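PDB 6NAG: clostripain-related protein from Bacteroides thetaiotaomicron, which probably cleaves peptide bonds as a secreted cysteine peptidase of the C11 (clostripain) family. Local coordinates for residues A[115-120]-A[183-188]; A[108-113]-A[176-181]; A[287-292]-A[345-350]. The protein carries 1 engineered substitution. All coordinates share one frame; numbering follows the deposited sequence.

Contact 1 (A[115-120]-A[183-188])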
loop_
_atom_site.group_PDB
_atom_site.type_symbol
_atom_site.label_atom_id
_atom_site.label_comp_id
_atom_site.label_asym_id
_atom_site.label_seq_id
_atom_site.Cartn_x
_atom_site.Cartn_y
_atom_site.Cartn_z
ATOM N N MET A 115 22.819 -6.411 8.906
ATOM C CA MET A 115 23.322 -7.730 8.544
ATOM C C MET A 115 22.839 -8.106 7.144
ATOM O O MET A 115 22.637 -9.279 6.835
ATOM C CB MET A 115 22.880 -8.773 9.572
ATOM C CG MET A 115 23.731 -10.034 9.595
ATOM S SD MET A 115 25.482 -9.687 9.833
ATOM C CE MET A 115 26.161 -11.337 9.703
ATOM N N GLY A 116 22.649 -7.095 6.305
ATOM C CA GLY A 116 22.278 -7.305 4.918
ATOM C C GLY A 116 20.964 -8.027 4.699
ATOM O O GLY A 116 19.962 -7.739 5.351
ATOM N N TRP A 117 20.979 -8.973 3.765
ATOM C CA TRP A 117 19.777 -9.692 3.359
ATOM C C TRP A 117 19.461 -10.862 4.279
ATOM O O TRP A 117 18.393 -11.466 4.174
ATOM C CB TRP A 117 19.933 -10.205 1.929
ATOM C CG TRP A 117 21.074 -11.164 1.782
ATOM C CD1 TRP A 117 22.364 -10.858 1.465
ATOM C CD2 TRP A 117 21.031 -12.584 1.964
ATOM N NE1 TRP A 117 23.126 -11.999 1.432
ATOM C CE2 TRP A 117 22.331 -13.073 1.735
ATOM C CE3 TRP A 117 20.019 -13.490 2.297
ATOM C CZ2 TRP A 117 22.647 -14.427 1.827
ATOM C CZ3 TRP A 117 20.335 -14.833 2.388
ATOM C CH2 TRP A 117 21.637 -15.288 2.155
ATOM N N ILE A 118 20.401 -11.186 5.164
ATOM C CA ILE A 118 20.281 -12.341 6.050
ATOM C C ILE A 118 18.961 -12.342 6.813
ATOM O O ILE A 118 18.619 -11.360 7.469
ATOM C CB ILE A 118 21.445 -12.392 7.061
ATOM C CG1 ILE A 118 22.786 -12.441 6.326
ATOM C CG2 ILE A 118 21.300 -13.587 7.991
ATOM C CD1 ILE A 118 22.931 -13.621 5.394
ATOM N N PRO A 119 18.205 -13.444 6.708
ATOM C CA PRO A 119 16.922 -13.574 7.405
ATOM C C PRO A 119 17.091 -13.651 8.919
ATOM O O PRO A 119 18.105 -14.157 9.398
ATOM C CB PRO A 119 16.350 -14.882 6.849
ATOM C CG PRO A 119 17.537 -15.647 6.388
ATOM C CD PRO A 119 18.508 -14.626 5.883
ATOM N N VAL A 120 16.105 -13.147 9.654
ATOM C CA VAL A 120 16.136 -13.168 11.111
ATOM C C VAL A 120 16.137 -14.604 11.627
ATOM O O VAL A 120 16.779 -14.915 12.630
ATOM C CB VAL A 120 14.937 -12.400 11.711
ATOM C CG1 VAL A 120 14.979 -12.434 13.232
ATOM C CG2 VAL A 120 14.925 -10.965 11.214
ATOM N N SER A 183 23.960 -4.311 -0.278
ATOM C CA SER A 183 23.944 -5.654 -0.840
ATOM C C SER A 183 23.006 -5.718 -2.037
ATOM O O SER A 183 21.970 -5.058 -2.055
ATOM C CB SER A 183 23.522 -6.668 0.226
ATOM O OG SER A 183 23.018 -7.856 -0.359
ATOM N N ILE A 184 23.372 -6.514 -3.037
ATOM C CA ILE A 184 22.564 -6.629 -4.245
ATOM C C ILE A 184 21.249 -7.347 -3.941
ATOM O O ILE A 184 20.239 -7.116 -4.604
ATOM C CB ILE A 184 23.330 -7.364 -5.376
ATOM C CG1 ILE A 184 22.625 -7.171 -6.721
ATOM C CG2 ILE A 184 23.511 -8.842 -5.055
ATOM C CD1 ILE A 184 22.579 -5.733 -7.182
ATOM N N GLU A 185 21.263 -8.201 -2.923
ATOM C CA GLU A 185 20.061 -8.910 -2.505
ATOM C C GLU A 185 19.124 -7.966 -1.758
ATOM O O GLU A 185 17.904 -8.062 -1.877
ATOM C CB GLU A 185 20.413 -10.112 -1.626
ATOM C CG GLU A 185 21.283 -11.164 -2.301
ATOM C CD GLU A 185 22.767 -10.881 -2.165
ATOM O OE1 GLU A 185 23.131 -9.734 -1.835
ATOM O OE2 GLU A 185 23.571 -11.810 -2.383
ATOM N N VAL A 186 19.707 -7.054 -0.986
ATOM C CA VAL A 186 18.940 -6.048 -0.264
ATOM C C VAL A 186 18.320 -5.046 -1.229
ATOM O O VAL A 186 17.135 -4.725 -1.134
ATOM C CB VAL A 186 19.816 -5.294 0.758
ATOM C CG1 VAL A 186 19.063 -4.112 1.346
ATOM C CG2 VAL A 186 20.278 -6.236 1.853
ATOM N N ALA A 187 19.134 -4.559 -2.162
ATOM C CA ALA A 187 18.694 -3.571 -3.139
ATOM C C ALA A 187 17.539 -4.088 -3.988
ATOM O O ALA A 187 16.592 -3.357 -4.270
ATOM C CB ALA A 187 19.856 -3.158 -4.029
ATOM N N TYR A 188 17.619 -5.353 -4.390
ATOM C CA TYR A 188 16.591 -5.944 -5.238
ATOM C C TYR A 188 15.300 -6.176 -4.459
ATOM O O TYR A 188 14.214 -6.196 -5.035
ATOM C CB TYR A 188 17.083 -7.259 -5.847
ATOM C CG TYR A 188 16.248 -7.726 -7.017
ATOM C CD1 TYR A 188 16.505 -7.270 -8.303
ATOM C CD2 TYR A 188 15.197 -8.616 -6.836
ATOM C CE1 TYR A 188 15.742 -7.689 -9.377
ATOM C CE2 TYR A 188 14.429 -9.040 -7.903
ATOM C CZ TYR A 188 14.707 -8.574 -9.170
ATOM O OH TYR A 188 13.944 -8.993 -10.236
#
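Trp-117 lays its indole over the side chain of Glu-185. The glutamate comes in over one face, nearest the five-membered ring. Its CG makes a CH-pi contact there, 4.1 Å from the centroid of the Trp-117 five-membered ring and 18° off the ring normal. Glu-185 CB touches Trp-117 CB and CG at the base of the indole. The turn about CB-CG (chi2 88°) then lays the carboxylate over the CD1-NE1 side of the same face, its plane tilted 26° from that of the ring. Ile-118 CD1 covers the opposite face of the indole, offset toward the rim. Ser-183 OG lies at the indole edge, 3.6 Å from Trp-117 CD1. This serine is the N-cap of helix 184-189, and its hydroxyl accepts from Glu-185 N and, weakly, from Val-186 N. The exact place of that oxygen is doubtful in the model.

Beside the indole, Val-186 meets mostly backbone. Its CG2 is 3.4 Å from Trp-117 N and equally close to Gly-116 C. It also packs on Trp-117 CB at 4.0 Å. Gly-116 and Trp-117 form the corners of a type II' turn from Met-115 to Ile-118. Gly-116 has the positive phi of its first corner, which suits a glycine.

The polar ends of the two side chains share one outside partner, since Trp-117 NE1 donates to Ser-344 OG and Glu-185 OE2 accepts from Ser-344 N. These buried polar atoms are therefore satisfied. The carboxylate sits in the first turn of the helix, where the helix dipole would tend to stabilise a negative charge. The nearby carboxylate of Asp-345 would probably work the other way and raise the pKa of Glu-185.

Contact 2 (A[108-113]-A[176-181])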
loop_
_atom_site.group_PDB
_atom_site.type_symbol
_atom_site.label_atom_id
_atom_site.label_comp_id
_atom_site.label_asym_id
_atom_site.label_seq_id
_atom_site.Cartn_x
_atom_site.Cartn_y
_atom_site.Cartn_z
ATOM N N MET A 108 13.884 8.095 3.704
ATOM C CA MET A 108 14.032 7.331 4.932
ATOM C C MET A 108 15.495 7.128 5.313
ATOM O O MET A 108 16.304 6.679 4.503
ATOM C CB MET A 108 13.330 5.979 4.791
ATOM C CG MET A 108 13.004 5.304 6.107
ATOM S SD MET A 108 11.824 3.958 5.896
ATOM C CE MET A 108 11.655 3.393 7.585
ATOM N N VAL A 109 15.822 7.470 6.554
ATOM C CA VAL A 109 17.155 7.235 7.093
ATOM C C VAL A 109 17.066 6.241 8.243
ATOM O O VAL A 109 16.537 6.556 9.307
ATOM C CB VAL A 109 17.813 8.538 7.583
ATOM C CG1 VAL A 109 19.174 8.245 8.190
ATOM C CG2 VAL A 109 17.936 9.534 6.441
ATOM N N ILE A 110 17.581 5.035 8.021
ATOM C CA ILE A 110 17.470 3.967 9.006
ATOM C C ILE A 110 18.788 3.733 9.736
ATOM O O ILE A 110 19.816 3.475 9.111
ATOM C CB ILE A 110 17.018 2.650 8.353
ATOM C CG1 ILE A 110 15.737 2.871 7.547
ATOM C CG2 ILE A 110 16.821 1.569 9.406
ATOM C CD1 ILE A 110 15.232 1.630 6.859
ATOM N N GLY A 111 18.745 3.822 11.062
ATOM C CA GLY A 111 19.920 3.611 11.888
ATOM C C GLY A 111 19.741 2.490 12.896
ATOM O O GLY A 111 18.847 2.541 13.740
ATOM N N CYS A 112 20.598 1.477 12.794
ATOM C CA CYS A 112 20.608 0.323 13.693
ATOM C C CYS A 112 21.799 -0.566 13.371
ATOM O O CYS A 112 22.728 -0.148 12.683
ATOM C CB CYS A 112 19.317 -0.495 13.580
ATOM S SG CYS A 112 18.165 -0.324 14.963
ATOM N N HIS A 113 21.766 -1.796 13.873
ATOM C CA HIS A 113 22.735 -2.802 13.464
ATOM C C HIS A 113 22.275 -3.427 12.155
ATOM O O HIS A 113 21.084 -3.657 11.958
ATOM C CB HIS A 113 22.907 -3.878 14.537
ATOM C CG HIS A 113 23.615 -3.402 15.766
ATOM N ND1 HIS A 113 24.985 -3.279 15.833
ATOM C CD2 HIS A 113 23.145 -3.032 16.980
ATOM C CE1 HIS A 113 25.329 -2.846 17.032
ATOM N NE2 HIS A 113 24.230 -2.689 17.748
ATOM N N PHE A 176 20.752 3.579 4.647
ATOM C CA PHE A 176 20.983 2.618 5.715
ATOM C C PHE A 176 22.227 2.970 6.517
ATOM O O PHE A 176 23.349 2.678 6.102
ATOM C CB PHE A 176 21.114 1.204 5.152
ATOM C CG PHE A 176 19.813 0.459 5.070
ATOM C CD1 PHE A 176 19.237 -0.076 6.209
ATOM C CD2 PHE A 176 19.175 0.282 3.855
ATOM C CE1 PHE A 176 18.042 -0.765 6.140
ATOM C CE2 PHE A 176 17.981 -0.408 3.779
ATOM C CZ PHE A 176 17.414 -0.932 4.922
ATOM N N ASP A 177 22.023 3.600 7.667
ATOM C CA ASP A 177 23.116 3.871 8.590
ATOM C C ASP A 177 23.374 2.619 9.421
ATOM O O ASP A 177 23.252 2.635 10.643
ATOM C CB ASP A 177 22.790 5.066 9.486
ATOM C CG ASP A 177 24.028 5.691 10.099
ATOM O OD1 ASP A 177 25.089 5.036 10.105
ATOM O OD2 ASP A 177 23.937 6.839 10.580
ATOM N N ASP A 178 23.702 1.529 8.734
ATOM C CA ASP A 178 23.941 0.237 9.365
ATOM C C ASP A 178 25.140 -0.438 8.709
ATOM O O ASP A 178 25.786 0.142 7.839
ATOM C CB ASP A 178 22.709 -0.667 9.248
ATOM C CG ASP A 178 21.407 0.074 9.484
ATOM O OD1 ASP A 178 20.751 -0.177 10.515
ATOM O OD2 ASP A 178 21.036 0.908 8.632
ATOM N N CYS A 179 25.426 -1.669 9.118
ATOM C CA CYS A 179 26.489 -2.451 8.497
ATOM C C CYS A 179 25.955 -3.331 7.375
ATOM O O CYS A 179 24.807 -3.772 7.417
ATOM C CB CYS A 179 27.193 -3.328 9.536
ATOM S SG CYS A 179 28.278 -2.449 10.672
ATOM N N TYR A 180 26.796 -3.569 6.371
ATOM C CA TYR A 180 26.552 -4.602 5.366
ATOM C C TYR A 180 25.243 -4.453 4.595
ATOM O O TYR A 180 24.686 -5.446 4.133
ATOM C CB TYR A 180 26.572 -5.981 6.032
ATOM C CG TYR A 180 27.868 -6.317 6.729
ATOM C CD1 TYR A 180 29.090 -6.065 6.121
ATOM C CD2 TYR A 180 27.870 -6.888 7.994
ATOM C CE1 TYR A 180 30.277 -6.374 6.753
ATOM C CE2 TYR A 180 29.054 -7.201 8.635
ATOM C CZ TYR A 180 30.253 -6.943 8.008
ATOM O OH TYR A 180 31.436 -7.250 8.639
ATOM N N MET A 181 24.754 -3.228 4.444
ATOM C CA MET A 181 23.447 -3.032 3.824
ATOM C C MET A 181 23.527 -2.749 2.327
ATOM O O MET A 181 22.530 -2.867 1.617
ATOM C CB MET A 181 22.690 -1.907 4.526
ATOM C CG MET A 181 22.361 -2.204 5.980
ATOM S SD MET A 181 21.591 -3.819 6.208
ATOM C CE MET A 181 20.097 -3.622 5.244
#
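Ile-110 and Phe-176 are paired in neighbouring parallel strands, and their side chains lie side by side on the same face of the sheet. Ile-110 CD1 reaches the far part of the ring, 3.8 Å from Phe-176 CE1, at an oblique approach. Beneath them the strands are joined by Asp-177 N donating to Ile-110 O at 2.6 Å. The carbonyl points almost straight at the nitrogen, but the N-H is bent, with an angle of 138°.

Asp-177 centres an inverse gamma turn, closed by a weak bond from Asp-178 N to Phe-176 O. Asp-178 CG stands beside its own backbone N (chi1 -41°), and the carboxylate is thereby brought against the 108-113 segment. OD1 of Asp-178 is 2.8 Å from Cys-112 N. Its CG also lies at the edge of the Phe-176 ring, in plane. With an alanine here the carboxylate is gone, and a gap would probably open between Cys-112 and the edge of the phenylalanine ring.

Met-181 CE sits 3.6 Å above the centre of one face of the Phe-176 ring. Leu-160 of helix 157-166 touches both Ile-110 and Phe-176. On the other side of the sheet, Asp-177 OD2 accepts from Met-209 N and bonds to Tyr-211 OH.

A His-Gly sequence and a cysteine that follow two neighbouring parallel strands are the hallmark of the caspase-like fold of clan CD peptidases. By that family pattern His-113 and Cys-179 are probably the catalytic pair.

Contact 3 (A[287-292]-A[345-350])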
loop_
_atom_site.group_PDB
_atom_site.type_symbol
_atom_site.label_atom_id
_atom_site.label_comp_id
_atom_site.label_asym_id
_atom_site.label_seq_id
_atom_site.Cartn_x
_atom_site.Cartn_y
_atom_site.Cartn_z
ATOM N N ILE A 287 30.640 -13.813 4.089
ATOM C CA ILE A 287 29.235 -13.701 3.726
ATOM C C ILE A 287 29.051 -12.701 2.588
ATOM O O ILE A 287 28.335 -12.968 1.624
ATOM C CB ILE A 287 28.371 -13.271 4.927
ATOM C CG1 ILE A 287 28.545 -14.252 6.088
ATOM C CG2 ILE A 287 26.907 -13.175 4.526
ATOM C CD1 ILE A 287 27.762 -13.879 7.326
ATOM N N PHE A 288 29.711 -11.553 2.702
ATOM C CA PHE A 288 29.545 -10.479 1.731
ATOM C C PHE A 288 30.794 -10.275 0.877
ATOM O O PHE A 288 31.780 -9.691 1.329
ATOM C CB PHE A 288 29.181 -9.175 2.447
ATOM C CG PHE A 288 27.999 -9.301 3.367
ATOM C CD1 PHE A 288 26.709 -9.293 2.865
ATOM C CD2 PHE A 288 28.180 -9.429 4.734
ATOM C CE1 PHE A 288 25.620 -9.410 3.709
ATOM C CE2 PHE A 288 27.095 -9.546 5.583
ATOM C CZ PHE A 288 25.814 -9.537 5.069
ATOM N N PHE A 289 30.740 -10.760 -0.359
ATOM C CA PHE A 289 31.837 -10.597 -1.308
ATOM C C PHE A 289 31.616 -9.367 -2.173
ATOM O O PHE A 289 30.481 -8.948 -2.378
ATOM C CB PHE A 289 31.971 -11.827 -2.210
ATOM C CG PHE A 289 32.154 -13.118 -1.469
ATOM C CD1 PHE A 289 31.061 -13.816 -0.986
ATOM C CD2 PHE A 289 33.419 -13.647 -1.281
ATOM C CE1 PHE A 289 31.226 -15.008 -0.313
ATOM C CE2 PHE A 289 33.591 -14.841 -0.610
ATOM C CZ PHE A 289 32.492 -15.523 -0.127
ATOM N N ASP A 290 32.697 -8.797 -2.695
ATOM C CA ASP A 290 32.581 -7.717 -3.666
ATOM C C ASP A 290 31.956 -8.254 -4.949
ATOM O O ASP A 290 32.458 -9.213 -5.535
ATOM C CB ASP A 290 33.944 -7.090 -3.952
ATOM C CG ASP A 290 33.867 -5.964 -4.962
ATOM O OD1 ASP A 290 33.436 -4.855 -4.586
ATOM O OD2 ASP A 290 34.241 -6.186 -6.132
ATOM N N TYR A 291 30.856 -7.639 -5.374
ATOM C CA TYR A 291 30.102 -8.115 -6.531
ATOM C C TYR A 291 30.942 -8.059 -7.807
ATOM O O TYR A 291 31.015 -9.038 -8.550
ATOM C CB TYR A 291 28.818 -7.294 -6.702
ATOM C CG TYR A 291 27.815 -7.865 -7.687
ATOM C CD1 TYR A 291 27.979 -9.134 -8.231
ATOM C CD2 TYR A 291 26.706 -7.128 -8.076
ATOM C CE1 TYR A 291 27.069 -9.649 -9.132
ATOM C CE2 TYR A 291 25.789 -7.637 -8.976
ATOM C CZ TYR A 291 25.975 -8.898 -9.500
ATOM O OH TYR A 291 25.066 -9.408 -10.397
ATOM N N GLY A 292 31.575 -6.916 -8.050
ATOM C CA GLY A 292 32.379 -6.727 -9.244
ATOM C C GLY A 292 33.504 -7.736 -9.379
ATOM O O GLY A 292 33.768 -8.240 -10.469
ATOM N N ASP A 345 26.517 -15.001 -3.324
ATOM C CA ASP A 345 26.387 -16.232 -4.105
ATOM C C ASP A 345 27.419 -17.318 -3.755
ATOM O O ASP A 345 27.045 -18.478 -3.582
ATOM C CB ASP A 345 26.460 -15.916 -5.603
ATOM C CG ASP A 345 25.189 -15.278 -6.127
ATOM O OD1 ASP A 345 24.451 -14.670 -5.325
ATOM O OD2 ASP A 345 24.929 -15.382 -7.344
ATOM N N PRO A 346 28.716 -16.963 -3.647
ATOM C CA PRO A 346 29.656 -18.052 -3.360
ATOM C C PRO A 346 29.855 -18.321 -1.870
ATOM O O PRO A 346 30.754 -19.079 -1.509
ATOM C CB PRO A 346 30.953 -17.546 -3.985
ATOM C CG PRO A 346 30.886 -16.078 -3.768
ATOM C CD PRO A 346 29.428 -15.696 -3.903
ATOM N N SER A 347 29.031 -17.713 -1.021
ATOM C CA SER A 347 29.194 -17.850 0.423
ATOM C C SER A 347 28.810 -19.243 0.915
ATOM O O SER A 347 27.811 -19.812 0.482
ATOM C CB SER A 347 28.365 -16.796 1.155
ATOM O OG SER A 347 28.503 -16.926 2.559
ATOM N N THR A 348 29.615 -19.785 1.823
ATOM C CA THR A 348 29.335 -21.088 2.411
ATOM C C THR A 348 29.107 -20.963 3.914
ATOM O O THR A 348 29.111 -21.958 4.640
ATOM C CB THR A 348 30.475 -22.087 2.150
ATOM O OG1 THR A 348 31.701 -21.564 2.672
ATOM C CG2 THR A 348 30.630 -22.338 0.659
ATOM N N HIS A 349 28.912 -19.731 4.373
ATOM C CA HIS A 349 28.636 -19.471 5.779
ATOM C C HIS A 349 27.239 -19.966 6.130
ATOM O O HIS A 349 26.344 -19.962 5.285
ATOM C CB HIS A 349 28.774 -17.979 6.089
ATOM C CG HIS A 349 28.911 -17.673 7.548
ATOM N ND1 HIS A 349 27.835 -17.645 8.407
ATOM C CD2 HIS A 349 29.999 -17.375 8.297
ATOM C CE1 HIS A 349 28.253 -17.346 9.625
ATOM N NE2 HIS A 349 29.563 -17.178 9.585
ATOM N N SER A 350 27.055 -20.392 7.376
ATOM C CA SER A 350 25.784 -20.957 7.815
ATOM C C SER A 350 24.651 -19.936 7.764
ATOM O O SER A 350 23.490 -20.298 7.572
ATOM C CB SER A 350 25.915 -21.521 9.232
ATOM O OG SER A 350 26.299 -20.512 10.148
#
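Phe-289 packs against Pro-346 and Ser-347. From CB the side chain heads toward the 345-350 loop, with CG set beside its own backbone N (chi1 -56°). The ring and the proline run antiparallel alongside each other. Phe-289 CG is 4.0 Å from Pro-346 CG. The next atom out, Phe-289 CD1, lies closer to that same proline carbon, at 3.6 Å, and it also touches Pro-346 CD. Pro-346 CG thus sits over the face of the ring, a CH-pi contact with its carbon 3.7 Å from the Phe-289 centroid and 18° off the normal. Farther out, Phe-289 CE1 meets Ser-347 N and CA. Ser-347 CB is near this atom too, at the ring edge and in plane, 3.7 Å from Phe-289 CE1. At the tip, CZ is in looser contact with Pro-346 CG and Ser-347 CA.

The backbone of Phe-289 is hydrogen-bonded to Ile-343. This belongs to a small two-stranded antiparallel sheet of strands 289-290 and 342-343, separate from the main sheet. The 345-350 loop follows strand 342-343 and folds back over its partner. In segment 287-292, Asp-290 is the N-cap of helix 291-298 and accepts from Asp-293 N.

Ile-287 meets the far end of the loop. Its CD1 lies over the face of the His-349 imidazole, 4.0 Å from the ring centroid and 13° off the normal. Ile-287 CG1 presses on the root of that side chain, 3.7 Å from His-349 CB. The imidazole is steadied by ND1, which accepts from Leu-351 N. Between the two apolar contacts, Ser-347 OG donates to Val-286 O and accepts a weak bond from His-349 N at 3.4 Å.

In the fold
All three contacts are buried, but at different depths. Contact 2 lies about 5 Å from the chain centre, contact 1 about 9 Å and contact 3 about 17 Å, measured between centres. Contact 2 alone joins two strands of the main sheet. Contact 1 sets a loop on the helix that follows one of those strands, and Met-181 SD packs on Gly-116 between the two. Contact 3 holds the small outlying sheet and the loop beyond it. Contact 2 has the only hydrogen bond across its segments; contacts 1 and 3 meet through CH-pi and apolar contacts. Ser-344 bonds to residues of both contacts 1 and 3. Stacked rings of Tyr-180 and Phe-288 join contacts 2 and 3.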